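Local structure of DspB (Aggregatibacter actinomycetemcomitans, 1YHT) at residues S274-I279 / K300-G305; A325-W330 / K347-A352. The protein is a family 20 glycoside hydrolase that releases biofilms, probably by cleaving the N-acetylglucosamine polymer that holds their cells together. All blocks are in the same frame, centred on the assembly; numbering follows the deposited sequence.

Contact 1: S274-I279 / K300-G305. With ACY (acetic acid), chain B.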
loop_
_atom_site.group_PDB
_atom_site.type_symbol
_atom_site.label_atom_id
_atom_site.label_comp_id
_atom_site.label_asym_id
_atom_site.label_seq_id
_atom_site.Cartn_x
_atom_site.Cartn_y
_atom_site.Cartn_z
ATOM N N SER A 274 12.398 -3.048 -0.494
ATOM C CA SER A 274 12.095 -3.058 -1.927
ATOM C C SER A 274 13.090 -3.897 -2.742
ATOM O O SER A 274 12.729 -4.474 -3.741
ATOM C CB SER A 274 12.024 -1.639 -2.495
ATOM O OG SER A 274 13.257 -0.972 -2.302
ATOM N N TYR A 275 14.330 -4.022 -2.295
ATOM C CA TYR A 275 15.249 -4.856 -3.073
ATOM C C TYR A 275 14.811 -6.314 -3.200
ATOM O O TYR A 275 14.843 -6.859 -4.307
ATOM C CB TYR A 275 16.653 -4.795 -2.517
ATOM C CG TYR A 275 17.649 -5.502 -3.413
ATOM C CD1 TYR A 275 18.138 -4.896 -4.578
ATOM C CD2 TYR A 275 18.058 -6.779 -3.120
ATOM C CE1 TYR A 275 19.037 -5.559 -5.409
ATOM C CE2 TYR A 275 18.979 -7.440 -3.927
ATOM C CZ TYR A 275 19.473 -6.817 -5.046
ATOM O OH TYR A 275 20.350 -7.529 -5.823
ATOM N N TYR A 276 14.446 -6.951 -2.087
ATOM C CA TYR A 276 14.040 -8.372 -2.087
ATOM C C TYR A 276 12.528 -8.623 -2.188
ATOM O O TYR A 276 12.087 -9.709 -2.588
ATOM C CB TYR A 276 14.519 -9.050 -0.804
ATOM C CG TYR A 276 15.995 -9.308 -0.802
ATOM C CD1 TYR A 276 16.535 -10.284 -1.649
ATOM C CD2 TYR A 276 16.864 -8.561 0.009
ATOM C CE1 TYR A 276 17.879 -10.530 -1.669
ATOM C CE2 TYR A 276 18.242 -8.834 0.012
ATOM C CZ TYR A 276 18.731 -9.806 -0.836
ATOM O OH TYR A 276 20.077 -10.081 -0.888
ATOM N N LEU A 277 11.759 -7.636 -1.759
ATOM C CA LEU A 277 10.354 -7.830 -1.493
ATOM C C LEU A 277 9.414 -7.061 -2.399
ATOM O O LEU A 277 8.208 -7.211 -2.254
ATOM C CB LEU A 277 10.051 -7.546 -0.021
ATOM C CG LEU A 277 10.912 -8.276 1.008
ATOM C CD1 LEU A 277 10.526 -7.874 2.384
ATOM C CD2 LEU A 277 10.868 -9.797 0.908
ATOM N N TYR A 278 9.939 -6.270 -3.323
ATOM C CA TYR A 278 9.125 -5.687 -4.410
ATOM C C TYR A 278 9.330 -6.531 -5.650
ATOM O O TYR A 278 10.463 -6.902 -5.970
ATOM C CB TYR A 278 9.565 -4.268 -4.761
ATOM C CG TYR A 278 9.029 -3.176 -3.875
ATOM C CD1 TYR A 278 8.552 -3.436 -2.582
ATOM C CD2 TYR A 278 9.059 -1.856 -4.305
ATOM C CE1 TYR A 278 8.083 -2.434 -1.792
ATOM C CE2 TYR A 278 8.629 -0.843 -3.481
ATOM C CZ TYR A 278 8.115 -1.128 -2.252
ATOM O OH TYR A 278 7.605 -0.086 -1.478
ATOM N N ILE A 279 8.219 -6.836 -6.325
ATOM C CA ILE A 279 8.283 -7.353 -7.681
ATOM C C ILE A 279 7.382 -6.477 -8.555
ATOM O O ILE A 279 6.264 -6.096 -8.145
ATOM C CB ILE A 279 7.977 -8.912 -7.758
ATOM C CG1 ILE A 279 8.174 -9.415 -9.187
ATOM C CG2 ILE A 279 6.564 -9.225 -7.267
ATOM C CD1 ILE A 279 8.435 -10.932 -9.267
ATOM N N LYS A 300 17.704 -17.926 -0.430
ATOM C CA LYS A 300 19.162 -18.028 -0.214
ATOM C C LYS A 300 19.742 -16.844 0.565
ATOM O O LYS A 300 20.551 -17.033 1.480
ATOM C CB LYS A 300 19.826 -18.108 -1.579
ATOM C CG LYS A 300 21.339 -18.300 -1.603
ATOM C CD LYS A 300 21.727 -19.728 -1.851
ATOM C CE LYS A 300 23.066 -19.801 -2.596
ATOM N NZ LYS A 300 24.089 -18.953 -1.974
ATOM N N ASN A 301 19.266 -15.647 0.223
ATOM C CA ASN A 301 19.936 -14.381 0.550
ATOM C C ASN A 301 19.144 -13.405 1.429
ATOM O O ASN A 301 19.736 -12.495 1.999
ATOM C CB ASN A 301 20.358 -13.641 -0.745
ATOM C CG ASN A 301 21.240 -14.494 -1.654
ATOM O OD1 ASN A 301 20.901 -14.763 -2.820
ATOM N ND2 ASN A 301 22.350 -14.929 -1.138
ATOM N N TRP A 302 17.821 -13.542 1.524
ATOM C CA TRP A 302 17.068 -12.617 2.361
ATOM C C TRP A 302 16.765 -13.188 3.736
ATOM O O TRP A 302 16.522 -14.396 3.888
ATOM C CB TRP A 302 15.781 -12.132 1.677
ATOM C CG TRP A 302 15.077 -11.111 2.526
ATOM C CD1 TRP A 302 15.480 -9.838 2.793
ATOM C CD2 TRP A 302 13.880 -11.319 3.270
ATOM N NE1 TRP A 302 14.576 -9.217 3.640
ATOM C CE2 TRP A 302 13.582 -10.108 3.941
ATOM C CE3 TRP A 302 12.988 -12.389 3.387
ATOM C CZ2 TRP A 302 12.456 -9.959 4.733
ATOM C CZ3 TRP A 302 11.887 -12.241 4.209
ATOM C CH2 TRP A 302 11.654 -11.041 4.896
ATOM N N ASP A 303 16.809 -12.336 4.754
ATOM C CA ASP A 303 16.197 -12.661 6.040
ATOM C C ASP A 303 15.545 -11.423 6.615
ATOM O O ASP A 303 15.782 -10.284 6.147
ATOM C CB ASP A 303 17.180 -13.290 7.060
ATOM C CG ASP A 303 18.248 -12.345 7.530
ATOM O OD1 ASP A 303 17.960 -11.502 8.406
ATOM O OD2 ASP A 303 19.408 -12.506 7.065
ATOM N N LEU A 304 14.724 -11.637 7.631
ATOM C CA LEU A 304 13.846 -10.560 8.111
ATOM C C LEU A 304 14.630 -9.305 8.573
ATOM O O LEU A 304 14.094 -8.191 8.543
ATOM C CB LEU A 304 12.935 -11.082 9.219
ATOM C CG LEU A 304 11.913 -10.090 9.749
ATOM C CD1 LEU A 304 10.947 -9.628 8.582
ATOM C CD2 LEU A 304 11.165 -10.663 10.927
ATOM N N GLY A 305 15.881 -9.483 8.981
ATOM C CA GLY A 305 16.693 -8.389 9.497
ATOM C C GLY A 305 17.407 -7.556 8.457
ATOM O O GLY A 305 18.017 -6.512 8.767
HETATM C C ACY B . 6.297 3.033 -2.451
HETATM O O ACY B . 7.173 2.245 -2.829
HETATM O OXT ACY B . 6.003 4.092 -3.066
HETATM C CH3 ACY B . 5.541 2.667 -1.219
#
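Asn301, in the last turn of helix 287-301, meets the phenol end of Tyr276, its CB lying 3.6 Å from Tyr276 OH. One residue on, the chain leaves the helix and Trp302 carries most of the contact. Its CB sits over one face of the Tyr276 ring, 3.9 Å from the centroid, a CH-pi contact; Tyr275 CD2 lies against the opposite face. With CG anti to the backbone N (chi1 -176°), the indole reaches on past the phenol, and its CD1 comes to 3.4 Å from Tyr276 CD2. The two rings meet obliquely, their planes at 44°. In this TIM-barrel enzyme the short helix 274-277 comes just after barrel strand 269-271, and the indole wedges between that helix and the strand 324-329 and helix 339-358 that follow. Leu277 lays both methyls on one face of the benzo ring: CD2 stands almost on the ring normal, 3.9 Å from the six-membered centroid, and CD1 lies nearer CZ2. The buried indole NE1 bonds to the carbonyl of Val306. Asp303 then opens an Asx turn, its OD1 accepting from Gly305 N at 3.0 Å, while OD2 forms a salt bridge with Arg315. Past the short helix, Tyr278 OH hydrogen-bonds an acetic acid.

Contact 2: A325-W330 / K347-A352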
loop_
_atom_site.group_PDB
_atom_site.type_symbol
_atom_site.label_atom_id
_atom_site.label_comp_id
_atom_site.label_asym_id
_atom_site.label_seq_id
_atom_site.Cartn_x
_atom_site.Cartn_y
_atom_site.Cartn_z
ATOM N N ALA A 325 6.613 -8.598 7.660
ATOM C CA ALA A 325 7.130 -8.344 6.305
ATOM C C ALA A 325 6.078 -8.646 5.296
ATOM O O ALA A 325 5.126 -9.383 5.578
ATOM C CB ALA A 325 8.365 -9.213 6.019
ATOM N N ALA A 326 6.218 -8.067 4.120
ATOM C CA ALA A 326 5.310 -8.387 3.010
ATOM C C ALA A 326 6.042 -8.401 1.701
ATOM O O ALA A 326 7.004 -7.659 1.524
ATOM C CB ALA A 326 4.197 -7.386 2.956
ATOM N N LEU A 327 5.596 -9.264 0.798
ATOM C CA LEU A 327 5.870 -9.125 -0.626
ATOM C C LEU A 327 4.933 -8.076 -1.195
ATOM O O LEU A 327 3.729 -8.182 -0.984
ATOM C CB LEU A 327 5.578 -10.410 -1.381
ATOM C CG LEU A 327 5.849 -10.443 -2.897
ATOM C CD1 LEU A 327 7.311 -10.367 -3.234
ATOM C CD2 LEU A 327 5.290 -11.753 -3.537
ATOM N N SER A 328 5.464 -7.166 -1.989
ATOM C CA SER A 328 4.676 -6.193 -2.729
ATOM C C SER A 328 4.734 -6.479 -4.236
ATOM O O SER A 328 5.807 -6.570 -4.813
ATOM C CB SER A 328 5.214 -4.778 -2.430
ATOM O OG SER A 328 5.010 -4.369 -1.066
ATOM N N ILE A 329 3.572 -6.641 -4.870
ATOM C CA ILE A 329 3.475 -6.845 -6.300
ATOM C C ILE A 329 2.882 -5.595 -6.900
ATOM O O ILE A 329 1.678 -5.358 -6.802
ATOM C CB ILE A 329 2.554 -8.053 -6.659
ATOM C CG1 ILE A 329 3.000 -9.331 -5.926
ATOM C CG2 ILE A 329 2.511 -8.203 -8.196
ATOM C CD1 ILE A 329 2.100 -10.598 -6.158
ATOM N N TRP A 330 3.730 -4.831 -7.563
ATOM C CA TRP A 330 3.398 -3.566 -8.121
ATOM C C TRP A 330 3.064 -3.726 -9.586
ATOM O O TRP A 330 3.667 -4.547 -10.291
ATOM C CB TRP A 330 4.523 -2.567 -7.958
ATOM C CG TRP A 330 4.867 -2.228 -6.518
ATOM C CD1 TRP A 330 5.894 -2.710 -5.806
ATOM C CD2 TRP A 330 4.178 -1.317 -5.673
ATOM N NE1 TRP A 330 5.901 -2.165 -4.543
ATOM C CE2 TRP A 330 4.847 -1.308 -4.437
ATOM C CE3 TRP A 330 3.049 -0.512 -5.838
ATOM C CZ2 TRP A 330 4.441 -0.515 -3.378
ATOM C CZ3 TRP A 330 2.632 0.258 -4.779
ATOM C CH2 TRP A 330 3.318 0.251 -3.567
ATOM N N LYS A 347 3.725 -17.028 -6.941
ATOM C CA LYS A 347 3.395 -17.908 -5.827
ATOM C C LYS A 347 4.628 -18.365 -5.047
ATOM O O LYS A 347 4.646 -18.317 -3.841
ATOM C CB LYS A 347 2.626 -19.136 -6.356
ATOM C CG LYS A 347 1.767 -19.891 -5.384
ATOM C CD LYS A 347 0.880 -20.912 -6.159
ATOM C CE LYS A 347 -0.597 -21.119 -5.612
ATOM N NZ LYS A 347 -1.833 -20.398 -6.298
ATOM N N SER A 348 5.632 -18.874 -5.751
ATOM C CA SER A 348 6.845 -19.338 -5.089
ATOM C C SER A 348 7.485 -18.220 -4.256
ATOM O O SER A 348 7.953 -18.444 -3.163
ATOM C CB SER A 348 7.839 -19.858 -6.136
ATOM O OG SER A 348 7.312 -21.056 -6.729
ATOM N N LEU A 349 7.470 -16.999 -4.792
ATOM C CA LEU A 349 8.127 -15.887 -4.151
ATOM C C LEU A 349 7.337 -15.470 -2.926
ATOM O O LEU A 349 7.898 -15.149 -1.871
ATOM C CB LEU A 349 8.284 -14.763 -5.170
ATOM C CG LEU A 349 8.773 -13.404 -4.664
ATOM C CD1 LEU A 349 10.111 -13.494 -3.968
ATOM C CD2 LEU A 349 8.839 -12.418 -5.849
ATOM N N LEU A 350 6.017 -15.456 -3.056
ATOM C CA LEU A 350 5.176 -15.093 -1.912
ATOM C C LEU A 350 5.307 -16.098 -0.777
ATOM O O LEU A 350 5.406 -15.721 0.379
ATOM C CB LEU A 350 3.695 -14.959 -2.357
ATOM C CG LEU A 350 2.689 -14.638 -1.239
ATOM C CD1 LEU A 350 3.042 -13.357 -0.433
ATOM C CD2 LEU A 350 1.263 -14.591 -1.775
ATOM N N GLU A 351 5.298 -17.388 -1.115
ATOM C CA GLU A 351 5.576 -18.450 -0.143
ATOM C C GLU A 351 6.899 -18.265 0.585
ATOM O O GLU A 351 6.968 -18.387 1.798
ATOM C CB GLU A 351 5.540 -19.847 -0.806
ATOM C CG GLU A 351 4.162 -20.234 -1.268
ATOM C CD GLU A 351 4.147 -21.526 -2.083
ATOM O OE1 GLU A 351 5.243 -22.090 -2.362
ATOM O OE2 GLU A 351 3.029 -21.961 -2.392
ATOM N N ALA A 352 7.945 -17.996 -0.176
ATOM C CA ALA A 352 9.310 -17.789 0.360
ATOM C C ALA A 352 9.362 -16.615 1.344
ATOM O O ALA A 352 9.943 -16.712 2.390
ATOM C CB ALA A 352 10.276 -17.508 -0.770
#
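Leu327 spreads its two methyl groups over consecutive residues of helix 339-358, CD1 mainly on Leu349 and CD2 mainly on Leu350. CD1 touches Leu349, 3.7 Å from its CD2 and equally near its CG, the two side chains crossing at about a right angle. CD2 goes to the base of Leu350, where it lies 3.7 Å from the helix backbone at Leu350 CA and 3.8 Å from Leu350 CB. With CG anti to the backbone N (chi1 -178°), the branch point is carried toward the helix, where both methyls can touch it. Leu350 answers with its own CD1, set 4.0 Å from Leu327 CB. The contact is wholly apolar and buried, and the CA atoms of Leu327 and Leu350 are 6.1 Å apart. Such strand-to-helix packing builds the outer layer of a TIM barrel: strand 324-329, the last of the chain, belongs to the parallel barrel sheet, and helix 339-358 lies against its outer side. On the strand, backbone bonds from Leu327 to Gly20 and Met22 tie it to the first strand, 18-24, closing the barrel. On the helix, Leu349 also packs on Ala295 and Val298 of helix 287-301, whereas Leu350 touches Thr41 of helix 32-44, so the final helix is wedged between two neighbours. Beyond the strand's end, Trp330 meets Tyr278 and His53 edge-to-face.

Along the chain both segments of contact 1 precede those of contact 2, and the centres of the two contacts are 9 Å apart on the same side of the chain's centre. Strand 324-329 connects them: it pairs in parallel with strand 278-279, with Leu277 O 2.8 Å from Ser328 N and Ile279 N 2.9 Å from Ser328 O, both probable hydrogen bonds. Helix 339-358 serves both as well, since Leu277 and Trp302 of contact 1 reach Val353 and Thr357, one to two turns beyond the leucines of contact 2. Together they lie in the C-terminal part of the TIM barrel, where strand 324-329 pairs with strand 18-24 and the ring is closed.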